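Local coordinates for cell division control protein 53 (PDB 3O2P), which serves as the cullin scaffold of SCF E3 ubiquitin ligases, which mark target proteins for proteasomal degradation, and is represented here by its C-terminal neddylation domain, at residues E46-S51 and S60-A65; S68-G73 and E82-L87. All coordinates share one frame; numbering follows the deposited sequence.

Overall arrangement
The chain opens with the long helix 8-35, passes through the short strand 37-39 into helix 40-51, and turns back through a mostly irregular connection into helix 59-71. Contact 1 closes that turn by joining 46-51 to 60-65, near the middle of the domain. The same helix 59-71 then runs on to contact 2, where 68-73 meets 82-87 and closes a loop that holds strand 75-77 and the turn into strand 83-86. The two contacts follow in series, neither nested nor crossed, with centres about 14 Å apart. Helix 59-71 is common to both: its first half packs on helix 40-51, and its C-terminal end meets the central strand of the three-stranded antiparallel sheet and the residue after it.

Contact 1 (E46-S51 and S60-A65); sequences ECIAQS and SMVKRA
The helix-turn-helix of this winged-helix neddylation domain is joined here, where the last turns of helix 40-51 meet the first half of helix 59-71 through C47, I48 and V62. The segments are closest at C47 and V62, whose CA atoms lie 7.4 Å apart, and the touch is wholly apolar; no hydrogen bond links the two segments. V62 presents both methyls as a fork. Its CG1 stands anti to the backbone N (chi1 178°) and its CG2 beside that nitrogen, a rotation that sets the two branches astride the sulfur of C47: C47 SG is 4.0 Å from V62 CG2 and equally far from V62 CG1. With SG anti to its own backbone nitrogen (chi1 176°), C47 turns the sulfur toward this fork. I48 reaches in from the flank, its side chain crossing that of V62 at about a right angle, and lays I48 CG1 4.1 Å from V62 CG2. That methyl is thus shared between the sulfur and the isoleucine branch. With an alanine in place of V62 both methyl branches go, and C47 SG and I48 CG1 would probably lose their contacts across the interface, leaving a gap between the helices. Helix 8-35 is also touched: S51 packs on its F23 and L24, and the carbonyl oxygen of M61 accepts a bond from Q21. The turn of C47 is tied internally as well: S51 OG donates to C47 O over 2.6 Å, approaching 31° out of the carbonyl plane.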
ATOM      1  N   GLU B  46     -25.228  -1.002  11.228  1.00 29.94           N
ATOM      2  CA  GLU B  46     -26.391  -0.912  10.365  1.00 28.46           C
ATOM      3  C   GLU B  46     -26.520  -2.172   9.514  1.00 29.77           C
ATOM      4  O   GLU B  46     -27.611  -2.746   9.395  1.00 27.90           O
ATOM      5  CB  GLU B  46     -26.332   0.354   9.495  1.00 23.69           C
ATOM      6  CG  GLU B  46     -27.638   0.644   8.751  1.00 35.34           C
ATOM      7  CD  GLU B  46     -28.847   0.717   9.684  1.00 47.83           C
ATOM      8  OE1 GLU B  46     -28.683   1.077  10.874  1.00 53.54           O
ATOM      9  OE2 GLU B  46     -29.968   0.421   9.225  1.00 50.69           O
ATOM     10  N   CYS B  47     -25.411  -2.604   8.923  1.00 23.89           N
ATOM     11  CA  CYS B  47     -25.451  -3.793   8.069  1.00 25.56           C
ATOM     12  C   CYS B  47     -25.946  -5.040   8.818  1.00 22.76           C
ATOM     13  O   CYS B  47     -26.734  -5.819   8.286  1.00 26.38           O
ATOM     14  CB  CYS B  47     -24.082  -4.072   7.454  1.00 24.48           C
ATOM     15  SG  CYS B  47     -24.064  -5.585   6.491  1.00 28.65           S
ATOM     16  N   ILE B  48     -25.489  -5.219  10.054  1.00 25.49           N
ATOM     17  CA  ILE B  48     -25.945  -6.342  10.880  1.00 28.12           C
ATOM     18  C   ILE B  48     -27.437  -6.225  11.198  1.00 26.73           C
ATOM     19  O   ILE B  48     -28.175  -7.191  11.080  1.00 29.26           O
ATOM     20  CB  ILE B  48     -25.155  -6.445  12.206  1.00 32.73           C
ATOM     21  CG1 ILE B  48     -23.688  -6.800  11.934  1.00 26.62           C
ATOM     22  CG2 ILE B  48     -25.808  -7.470  13.131  1.00 26.69           C
ATOM     23  CD1 ILE B  48     -22.801  -6.839  13.180  1.00 18.98           C
ATOM     24  N   ALA B  49     -27.879  -5.034  11.589  1.00 33.81           N
ATOM     25  CA  ALA B  49     -29.294  -4.808  11.889  1.00 33.51           C
ATOM     26  C   ALA B  49     -30.211  -5.064  10.687  1.00 28.15           C
ATOM     27  O   ALA B  49     -31.304  -5.598  10.845  1.00 36.39           O
ATOM     28  CB  ALA B  49     -29.517  -3.394  12.435  1.00 24.75           C
ATOM     29  N   GLN B  50     -29.774  -4.676   9.494  1.00 29.96           N
ATOM     30  CA  GLN B  50     -30.598  -4.844   8.294  1.00 36.71           C
ATOM     31  C   GLN B  50     -30.507  -6.261   7.744  1.00 34.18           C
ATOM     32  O   GLN B  50     -31.357  -6.681   6.960  1.00 42.75           O
ATOM     33  CB  GLN B  50     -30.229  -3.821   7.207  1.00 32.93           C
ATOM     34  CG  GLN B  50     -30.589  -2.389   7.563  1.00 39.85           C
ATOM     35  CD  GLN B  50     -30.468  -1.441   6.381  1.00 47.36           C
ATOM     36  OE1 GLN B  50     -30.715  -1.828   5.242  1.00 48.54           O
ATOM     37  NE2 GLN B  50     -30.085  -0.191   6.650  1.00 38.41           N
ATOM     38  N   SER B  51     -29.480  -6.992   8.162  1.00 32.43           N
ATOM     39  CA  SER B  51     -29.278  -8.352   7.685  1.00 37.91           C
ATOM     40  C   SER B  51     -29.960  -9.336   8.611  1.00 44.04           C
ATOM     41  O   SER B  51     -30.159 -10.496   8.259  1.00 33.81           O
ATOM     42  CB  SER B  51     -27.794  -8.691   7.635  1.00 40.08           C
ATOM     43  OG  SER B  51     -27.123  -7.866   6.708  1.00 51.58           O
ATOM     44  N   SER B  60     -16.929 -10.149  11.360  1.00 19.70           N
ATOM     45  CA  SER B  60     -15.898 -10.641  10.461  1.00 24.59           C
ATOM     46  C   SER B  60     -16.446 -10.861   9.054  1.00 24.85           C
ATOM     47  O   SER B  60     -15.734 -10.667   8.075  1.00 19.18           O
ATOM     48  CB  SER B  60     -15.290 -11.934  10.999  1.00 24.90           C
ATOM     49  OG  SER B  60     -16.233 -12.984  10.970  1.00 30.88           O
ATOM     50  N   MET B  61     -17.708 -11.271   8.951  1.00 20.85           N
ATOM     51  CA  MET B  61     -18.314 -11.449   7.636  1.00 24.16           C
ATOM     52  C   MET B  61     -18.535 -10.107   6.982  1.00 19.81           C
ATOM     53  O   MET B  61     -18.300  -9.947   5.781  1.00 22.08           O
ATOM     54  CB  MET B  61     -19.656 -12.167   7.735  1.00 25.23           C
ATOM     55  CG  MET B  61     -19.568 -13.564   8.268  1.00 27.60           C
ATOM     56  SD  MET B  61     -21.213 -14.140   8.664  1.00 28.40           S
ATOM     57  CE  MET B  61     -20.830 -15.763   9.340  1.00 32.26           C
ATOM     58  N   VAL B  62     -19.005  -9.147   7.772  1.00 19.60           N
ATOM     59  CA  VAL B  62     -19.278  -7.814   7.247  1.00 21.56           C
ATOM     60  C   VAL B  62     -17.996  -7.143   6.742  1.00 19.32           C
ATOM     61  O   VAL B  62     -17.983  -6.531   5.675  1.00 20.31           O
ATOM     62  CB  VAL B  62     -19.975  -6.917   8.276  1.00 17.66           C
ATOM     63  CG1 VAL B  62     -20.206  -5.511   7.687  1.00 17.08           C
ATOM     64  CG2 VAL B  62     -21.304  -7.526   8.677  1.00 13.47           C
ATOM     65  N   LYS B  63     -16.920  -7.292   7.505  1.00 17.29           N
ATOM     66  CA  LYS B  63     -15.630  -6.741   7.130  1.00 18.40           C
ATOM     67  C   LYS B  63     -15.086  -7.348   5.837  1.00 18.03           C
ATOM     68  O   LYS B  63     -14.522  -6.623   5.023  1.00 19.67           O
ATOM     69  CB  LYS B  63     -14.637  -6.902   8.272  1.00 15.41           C
ATOM     70  CG  LYS B  63     -15.086  -6.166   9.518  1.00 30.15           C
ATOM     71  CD  LYS B  63     -13.986  -6.101  10.550  1.00 28.60           C
ATOM     72  CE  LYS B  63     -12.808  -5.323  10.033  1.00 22.12           C
ATOM     73  NZ  LYS B  63     -11.646  -5.439  10.938  1.00 26.53           N
ATOM     74  N   ARG B  64     -15.246  -8.658   5.649  1.00 17.65           N
ATOM     75  CA  ARG B  64     -14.889  -9.281   4.368  1.00 20.38           C
ATOM     76  C   ARG B  64     -15.675  -8.643   3.217  1.00 20.64           C
ATOM     77  O   ARG B  64     -15.106  -8.299   2.178  1.00 20.44           O
ATOM     78  CB  ARG B  64     -15.102 -10.805   4.383  1.00 21.40           C
ATOM     79  CG  ARG B  64     -14.138 -11.546   5.314  1.00 41.07           C
ATOM     80  CD  ARG B  64     -13.983 -13.035   4.965  1.00 48.45           C
ATOM     81  NE  ARG B  64     -15.251 -13.760   4.938  1.00 54.51           N
ATOM     82  CZ  ARG B  64     -15.914 -14.161   6.018  1.00 58.46           C
ATOM     83  NH1 ARG B  64     -15.439 -13.906   7.231  1.00 60.66           N
ATOM     84  NH2 ARG B  64     -17.054 -14.817   5.883  1.00 55.84           N
ATOM     85  N   ALA B  65     -16.980  -8.480   3.410  1.00 12.59           N
ATOM     86  CA  ALA B  65     -17.826  -7.821   2.419  1.00 12.21           C
ATOM     87  C   ALA B  65     -17.303  -6.404   2.122  1.00 21.84           C
ATOM     88  O   ALA B  65     -17.204  -5.984   0.958  1.00 18.44           O
ATOM     89  CB  ALA B  65     -19.285  -7.781   2.908  1.00 13.52           C
TER

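Contact 2 (S68-G73 and E82-L87)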
ATOM      1  N   SER B  68     -14.162  -6.541  -0.048  1.00 17.05           N
ATOM      2  CA  SER B  68     -14.522  -6.801  -1.447  1.00 20.36           C
ATOM      3  C   SER B  68     -15.074  -5.568  -2.169  1.00 16.23           C
ATOM      4  O   SER B  68     -14.758  -5.329  -3.330  1.00 21.07           O
ATOM      5  CB  SER B  68     -15.539  -7.938  -1.546  1.00 25.11           C
ATOM      6  OG  SER B  68     -15.016  -9.134  -1.005  1.00 35.90           O
ATOM      7  N   LEU B  69     -15.910  -4.791  -1.492  1.00 19.03           N
ATOM      8  CA  LEU B  69     -16.451  -3.583  -2.111  1.00 18.24           C
ATOM      9  C   LEU B  69     -15.374  -2.522  -2.313  1.00 17.68           C
ATOM     10  O   LEU B  69     -15.461  -1.718  -3.229  1.00 24.20           O
ATOM     11  CB  LEU B  69     -17.638  -3.043  -1.314  1.00 18.67           C
ATOM     12  CG  LEU B  69     -18.805  -4.048  -1.338  1.00 24.99           C
ATOM     13  CD1 LEU B  69     -19.840  -3.757  -0.264  1.00 22.21           C
ATOM     14  CD2 LEU B  69     -19.455  -4.125  -2.722  1.00 17.65           C
ATOM     15  N   ILE B  70     -14.354  -2.525  -1.466  1.00 17.66           N
ATOM     16  CA  ILE B  70     -13.248  -1.603  -1.659  1.00 18.04           C
ATOM     17  C   ILE B  70     -12.444  -2.047  -2.870  1.00 23.85           C
ATOM     18  O   ILE B  70     -12.168  -1.263  -3.766  1.00 18.96           O
ATOM     19  CB  ILE B  70     -12.342  -1.552  -0.444  1.00 15.48           C
ATOM     20  CG1 ILE B  70     -13.076  -0.847   0.694  1.00 15.18           C
ATOM     21  CG2 ILE B  70     -10.992  -0.890  -0.815  1.00 16.56           C
ATOM     22  CD1 ILE B  70     -12.381  -0.930   2.014  1.00 15.47           C
ATOM     23  N   GLN B  71     -12.095  -3.326  -2.898  1.00 25.37           N
ATOM     24  CA  GLN B  71     -11.383  -3.884  -4.030  1.00 26.76           C
ATOM     25  C   GLN B  71     -12.131  -3.613  -5.346  1.00 33.51           C
ATOM     26  O   GLN B  71     -11.507  -3.234  -6.338  1.00 24.83           O
ATOM     27  CB  GLN B  71     -11.131  -5.376  -3.798  1.00 33.80           C
ATOM     28  CG  GLN B  71     -10.932  -6.182  -5.066  1.00 52.33           C
ATOM     29  CD  GLN B  71     -10.701  -7.668  -4.800  1.00 52.74           C
ATOM     30  OE1 GLN B  71      -9.867  -8.303  -5.458  1.00 49.43           O
ATOM     31  NE2 GLN B  71     -11.437  -8.228  -3.836  1.00 40.85           N
ATOM     32  N   LYS B  72     -13.459  -3.770  -5.348  1.00 26.51           N
ATOM     33  CA  LYS B  72     -14.255  -3.567  -6.574  1.00 22.29           C
ATOM     34  C   LYS B  72     -14.471  -2.096  -6.936  1.00 20.88           C
ATOM     35  O   LYS B  72     -14.997  -1.787  -7.998  1.00 19.80           O
ATOM     36  CB  LYS B  72     -15.624  -4.252  -6.474  1.00 20.69           C
ATOM     37  CG  LYS B  72     -15.603  -5.787  -6.512  1.00 27.35           C
ATOM     38  CD  LYS B  72     -16.906  -6.344  -5.930  1.00 27.15           C
ATOM     39  CE  LYS B  72     -17.126  -7.805  -6.259  1.00 31.28           C
ATOM     40  NZ  LYS B  72     -18.452  -8.263  -5.732  1.00 24.67           N
ATOM     41  N   GLY B  73     -14.109  -1.189  -6.041  1.00 21.71           N
ATOM     42  CA  GLY B  73     -14.246   0.223  -6.328  1.00 18.45           C
ATOM     43  C   GLY B  73     -15.596   0.797  -5.968  1.00 26.55           C
ATOM     44  O   GLY B  73     -15.985   1.829  -6.510  1.00 23.07           O
ATOM     45  N   GLU B  82     -11.104   5.203   9.276  1.00 20.84           N
ATOM     46  CA  GLU B  82     -12.185   4.477   9.954  1.00 28.40           C
ATOM     47  C   GLU B  82     -13.592   4.961   9.588  1.00 32.72           C
ATOM     48  O   GLU B  82     -14.493   5.000  10.429  1.00 32.90           O
ATOM     49  CB  GLU B  82     -11.986   4.485  11.473  1.00 28.42           C
ATOM     50  CG  GLU B  82     -11.370   5.754  12.025  1.00 34.80           C
ATOM     51  CD  GLU B  82     -11.215   5.721  13.548  1.00 48.90           C
ATOM     52  OE1 GLU B  82     -10.796   4.679  14.101  1.00 46.24           O
ATOM     53  OE2 GLU B  82     -11.513   6.747  14.194  1.00 53.83           O
ATOM     54  N   SER B  83     -13.755   5.339   8.324  1.00 32.97           N
ATOM     55  CA  SER B  83     -15.051   5.679   7.753  1.00 31.79           C
ATOM     56  C   SER B  83     -14.986   5.270   6.289  1.00 28.89           C
ATOM     57  O   SER B  83     -13.910   4.925   5.794  1.00 23.47           O
ATOM     58  CB  SER B  83     -15.337   7.178   7.888  1.00 33.19           C
ATOM     59  OG  SER B  83     -14.261   7.969   7.407  1.00 34.31           O
ATOM     60  N   TYR B  84     -16.124   5.289   5.602  1.00 19.10           N
ATOM     61  CA  TYR B  84     -16.146   4.928   4.188  1.00 30.31           C
ATOM     62  C   TYR B  84     -17.005   5.890   3.388  1.00 30.69           C
ATOM     63  O   TYR B  84     -17.981   6.431   3.892  1.00 34.80           O
ATOM     64  CB  TYR B  84     -16.647   3.487   3.977  1.00 21.66           C
ATOM     65  CG  TYR B  84     -15.971   2.471   4.872  1.00 22.28           C
ATOM     66  CD1 TYR B  84     -14.688   2.007   4.595  1.00 24.08           C
ATOM     67  CD2 TYR B  84     -16.614   1.985   5.996  1.00 20.93           C
ATOM     68  CE1 TYR B  84     -14.071   1.086   5.421  1.00 18.79           C
ATOM     69  CE2 TYR B  84     -16.011   1.070   6.820  1.00 24.85           C
ATOM     70  CZ  TYR B  84     -14.744   0.620   6.530  1.00 21.01           C
ATOM     71  OH  TYR B  84     -14.147  -0.297   7.367  1.00 21.72           O
ATOM     72  N   ALA B  85     -16.623   6.097   2.139  1.00 30.03           N
ATOM     73  CA  ALA B  85     -17.393   6.914   1.231  1.00 24.93           C
ATOM     74  C   ALA B  85     -17.858   6.048   0.068  1.00 30.20           C
ATOM     75  O   ALA B  85     -17.079   5.251  -0.482  1.00 34.86           O
ATOM     76  CB  ALA B  85     -16.544   8.076   0.730  1.00 28.33           C
ATOM     77  N   TYR B  86     -19.124   6.204  -0.313  1.00 20.79           N
ATOM     78  CA  TYR B  86     -19.644   5.488  -1.470  1.00 23.28           C
ATOM     79  C   TYR B  86     -19.117   6.082  -2.773  1.00 24.87           C
ATOM     80  O   TYR B  86     -19.065   7.301  -2.932  1.00 25.24           O
ATOM     81  CB  TYR B  86     -21.181   5.468  -1.474  1.00 26.40           C
ATOM     82  CG  TYR B  86     -21.770   4.661  -2.613  1.00 37.00           C
ATOM     83  CD1 TYR B  86     -21.662   3.279  -2.635  1.00 40.70           C
ATOM     84  CD2 TYR B  86     -22.420   5.283  -3.671  1.00 41.88           C
ATOM     85  CE1 TYR B  86     -22.184   2.534  -3.678  1.00 47.75           C
ATOM     86  CE2 TYR B  86     -22.951   4.548  -4.716  1.00 50.63           C
ATOM     87  CZ  TYR B  86     -22.832   3.172  -4.717  1.00 54.36           C
ATOM     88  OH  TYR B  86     -23.354   2.423  -5.751  1.00 52.13           O
ATOM     89  N   LEU B  87     -18.738   5.214  -3.705  1.00 27.32           N
ATOM     90  CA  LEU B  87     -18.243   5.642  -5.009  1.00 35.81           C
ATOM     91  C   LEU B  87     -19.159   5.153  -6.130  1.00 43.48           C
ATOM     92  O   LEU B  87     -19.209   3.958  -6.415  1.00 41.68           O
ATOM     93  CB  LEU B  87     -16.841   5.083  -5.256  1.00 31.90           C
ATOM     94  CG  LEU B  87     -15.719   5.391  -4.271  1.00 32.75           C
ATOM     95  CD1 LEU B  87     -14.543   4.464  -4.554  1.00 26.49           C
ATOM     96  CD2 LEU B  87     -15.294   6.856  -4.363  1.00 31.37           C
TER
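I70 and Y84 make the one apolar side-chain pair between the end of helix 59-71 and strand 83-86: I70 sends its end toward the aromatic ring, with I70 CD1 4.3 Å from Y84 CE1 and the methyl approaching the ring obliquely. L87 instead lies against the backbone of G73. With CG anti to its carbonyl carbon (chi1 -57°), it brings CD1 to the same oxygen that its CB touches, L87 CD1 and L87 CB each being 3.6 Å from G73 O.

No hydrogen bond runs between the two segments, and the polar bonds lie within them or beyond. G73 N donates to I70 O over 3.0 Å, and G73, the first residue with non-helical backbone angles, takes positive phi (88°) in a Schellman motif; any side chain here would collide with the carbonyl oxygen of K72, so the conformation calls for glycine. Y84 OH is bonded to H40 ND1, at the start of helix 40-51, and also to a bound glycerol, probably from the crystallisation liquor. The strand itself pairs through Y84 with L38 and through A85 with Q76.

A helix-turn-helix followed by a β-hairpin wing is the winged-helix topology of the cullin neddylation domain; here the end of the second of those helices meets the hairpin's second strand and the residue after it.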